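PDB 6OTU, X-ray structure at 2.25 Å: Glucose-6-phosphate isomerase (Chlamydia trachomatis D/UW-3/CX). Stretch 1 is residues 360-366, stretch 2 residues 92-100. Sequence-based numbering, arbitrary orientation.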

# COMPACT_ATOMS: atom_id res chain seq x y z
N SER A 360 -1.80 -19.48 12.58
CA SER A 360 -3.04 -20.13 12.98
C SER A 360 -2.77 -21.39 13.80
O SER A 360 -3.61 -22.29 13.84
CB SER A 360 -3.92 -20.44 11.77
OG SER A 360 -3.15 -21.01 10.74
N ILE A 361 -1.62 -21.45 14.47
CA ILE A 361 -1.32 -22.45 15.49
C ILE A 361 -0.61 -21.76 16.65
O ILE A 361 0.10 -20.77 16.46
CB ILE A 361 -0.45 -23.61 14.96
CG1 ILE A 361 0.83 -23.07 14.34
CG2 ILE A 361 -1.22 -24.47 13.98
CD1 ILE A 361 2.03 -23.35 15.17
N SER A 362 -0.81 -22.30 17.86
CA SER A 362 -0.22 -21.78 19.10
C SER A 362 1.23 -22.25 19.26
O SER A 362 1.67 -23.22 18.62
CB SER A 362 -1.03 -22.24 20.31
OG SER A 362 -0.83 -23.62 20.59
N ARG A 363 1.96 -21.59 20.17
CA ARG A 363 3.31 -22.04 20.51
C ARG A 363 3.32 -23.45 21.07
O ARG A 363 4.38 -24.07 21.14
CB ARG A 363 3.96 -21.09 21.52
CG ARG A 363 4.38 -19.74 20.93
CD ARG A 363 4.86 -18.74 21.99
NE ARG A 363 3.84 -18.45 23.00
CZ ARG A 363 3.95 -17.52 23.95
NH1 ARG A 363 5.05 -16.78 24.03
NH2 ARG A 363 2.97 -17.34 24.83
N GLU A 364 2.16 -23.98 21.47
CA GLU A 364 2.03 -25.36 21.90
C GLU A 364 1.62 -26.31 20.76
O GLU A 364 1.38 -27.50 21.00
CB GLU A 364 1.03 -25.44 23.07
N GLY A 365 1.56 -25.82 19.52
CA GLY A 365 1.23 -26.68 18.40
C GLY A 365 -0.25 -26.93 18.15
O GLY A 365 -0.58 -27.74 17.28
N LYS A 366 -1.14 -26.26 18.88
CA LYS A 366 -2.58 -26.46 18.73
C LYS A 366 -3.16 -25.44 17.75
O LYS A 366 -2.79 -24.26 17.76
CB LYS A 366 -3.29 -26.34 20.08
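Stretch 2, residues 92-100: IMNRIEGFQ

Two beta turns meet here, and a single direct hydrogen bond joins them: Glu97 N donates to Arg363 O over 2.8 Å, nearly straight at 171°. Neither stretch forms a regular helix or strand; much of the contact lies between the two turns. In stretch 1 a type I turn runs from Ser362 to Gly365, closed by Gly365 N to Ser362 O at 2.8 Å; Ser362 OG also accepts from Lys366 N at 3.2 Å and, weakly, from Glu364 N at 3.1 Å. Arg363 O, which is not the acceptor of the turn's own closing bond, faces stretch 2, where it also receives a CA-H...O contact from Ile96 CA at 3.5 Å.

Stretch 2 approaches extended through Arg95 and Ile96, then enters a type II turn from Ile96 to Phe99. Locally the chains advance in the same sense: the CA atoms of Arg363 and Ile96 lie 4.7 Å apart, those of Glu364 and Glu97 4.9 Å.

Ile96 makes the apolar side-chain contact with Ile361. Although its CA-to-CB bond points sideways, its end comes nearer, bringing CD1 to 3.6 Å from Ile361 CD1; the branched chain also places CG2 4.0 Å from Gly365 CA. Gly365 suits this close packing, since a CB there would point toward stretch 2 and clash with Phe99 CE2; its backbone angles, 83/6, by themselves call for glycine. Phe99 CE2 can thus approach Gly365 CA to 4.2 Å. Gly98, at 92/-10, likewise has angles that call for glycine, here within the type II turn.

Arg363 has the largest area covered by the other stretch. Its long side chain, with chi1 m and chi2 t, reaches Met93, whose CE lies 3.9 Å from Arg363 NH1 at the guanidinium edge. A water links the same pair, accepting from Arg363 NH1 at 3.3 Å and donating to Met93 O at 3.0 Å.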

# COMPACT_ATOMS: atom_id res chain seq x y z
N ILE A 92 14.41 -18.59 24.74
CA ILE A 92 14.03 -19.23 23.49
C ILE A 92 12.56 -18.96 23.18
O ILE A 92 11.68 -19.77 23.49
CB ILE A 92 14.30 -20.75 23.54
CG1 ILE A 92 15.72 -21.02 24.05
CG2 ILE A 92 14.10 -21.37 22.16
CD1 ILE A 92 16.81 -20.72 23.03
N MET A 93 12.26 -17.83 22.53
CA MET A 93 10.88 -17.50 22.20
C MET A 93 10.46 -17.98 20.81
O MET A 93 9.26 -18.13 20.56
CB MET A 93 10.67 -15.98 22.33
CG MET A 93 11.16 -15.38 23.65
SD MET A 93 10.19 -15.88 25.09
CE MET A 93 8.58 -15.20 24.66
N ASN A 94 11.40 -18.22 19.91
CA ASN A 94 11.07 -18.67 18.56
C ASN A 94 11.06 -20.20 18.59
O ASN A 94 12.06 -20.85 18.30
CB ASN A 94 12.09 -18.11 17.57
CG ASN A 94 11.87 -18.58 16.16
OD1 ASN A 94 10.86 -19.22 15.86
ND2 ASN A 94 12.79 -18.23 15.27
N ARG A 95 9.92 -20.78 18.95
CA ARG A 95 9.84 -22.24 18.94
C ARG A 95 8.39 -22.68 19.05
O ARG A 95 7.53 -21.96 19.55
CB ARG A 95 10.65 -22.85 20.08
CG ARG A 95 10.09 -22.61 21.45
CD ARG A 95 10.86 -23.42 22.49
NE ARG A 95 10.81 -24.86 22.26
CZ ARG A 95 10.28 -25.73 23.10
NH1 ARG A 95 9.74 -25.30 24.24
NH2 ARG A 95 10.28 -27.03 22.81
N ILE A 96 8.14 -23.89 18.56
CA ILE A 96 6.85 -24.56 18.67
C ILE A 96 7.06 -25.84 19.46
O ILE A 96 7.87 -26.70 19.06
CB ILE A 96 6.24 -24.85 17.28
CG1 ILE A 96 5.96 -23.56 16.51
CG2 ILE A 96 4.97 -25.68 17.43
CD1 ILE A 96 4.95 -22.65 17.17
N GLU A 97 6.36 -25.98 20.59
CA GLU A 97 6.55 -27.15 21.43
C GLU A 97 5.85 -28.34 20.79
O GLU A 97 4.77 -28.21 20.20
CB GLU A 97 6.01 -26.91 22.83
N GLY A 98 6.48 -29.50 20.90
CA GLY A 98 5.93 -30.73 20.39
C GLY A 98 6.34 -31.08 18.97
O GLY A 98 6.07 -32.20 18.53
N PHE A 99 6.98 -30.15 18.26
CA PHE A 99 7.20 -30.32 16.83
C PHE A 99 8.54 -29.70 16.46
O PHE A 99 9.13 -28.92 17.22
CB PHE A 99 6.05 -29.68 16.02
CG PHE A 99 4.72 -30.37 16.23
CD1 PHE A 99 4.41 -31.56 15.55
CD2 PHE A 99 3.79 -29.87 17.15
CE1 PHE A 99 3.20 -32.22 15.75
CE2 PHE A 99 2.58 -30.52 17.38
CZ PHE A 99 2.28 -31.71 16.67
N GLN A 100 9.03 -30.08 15.28
CA GLN A 100 10.21 -29.45 14.70
C GLN A 100 9.94 -27.96 14.45
O GLN A 100 8.89 -27.59 13.92
CB GLN A 100 10.58 -30.16 13.40
CG GLN A 100 12.02 -29.96 12.94
CD GLN A 100 12.25 -28.58 12.39
OE1 GLN A 100 11.43 -28.06 11.62
NE2 GLN A 100 13.34 -27.96 12.81
O HOH W 1 7.30 -16.20 21.69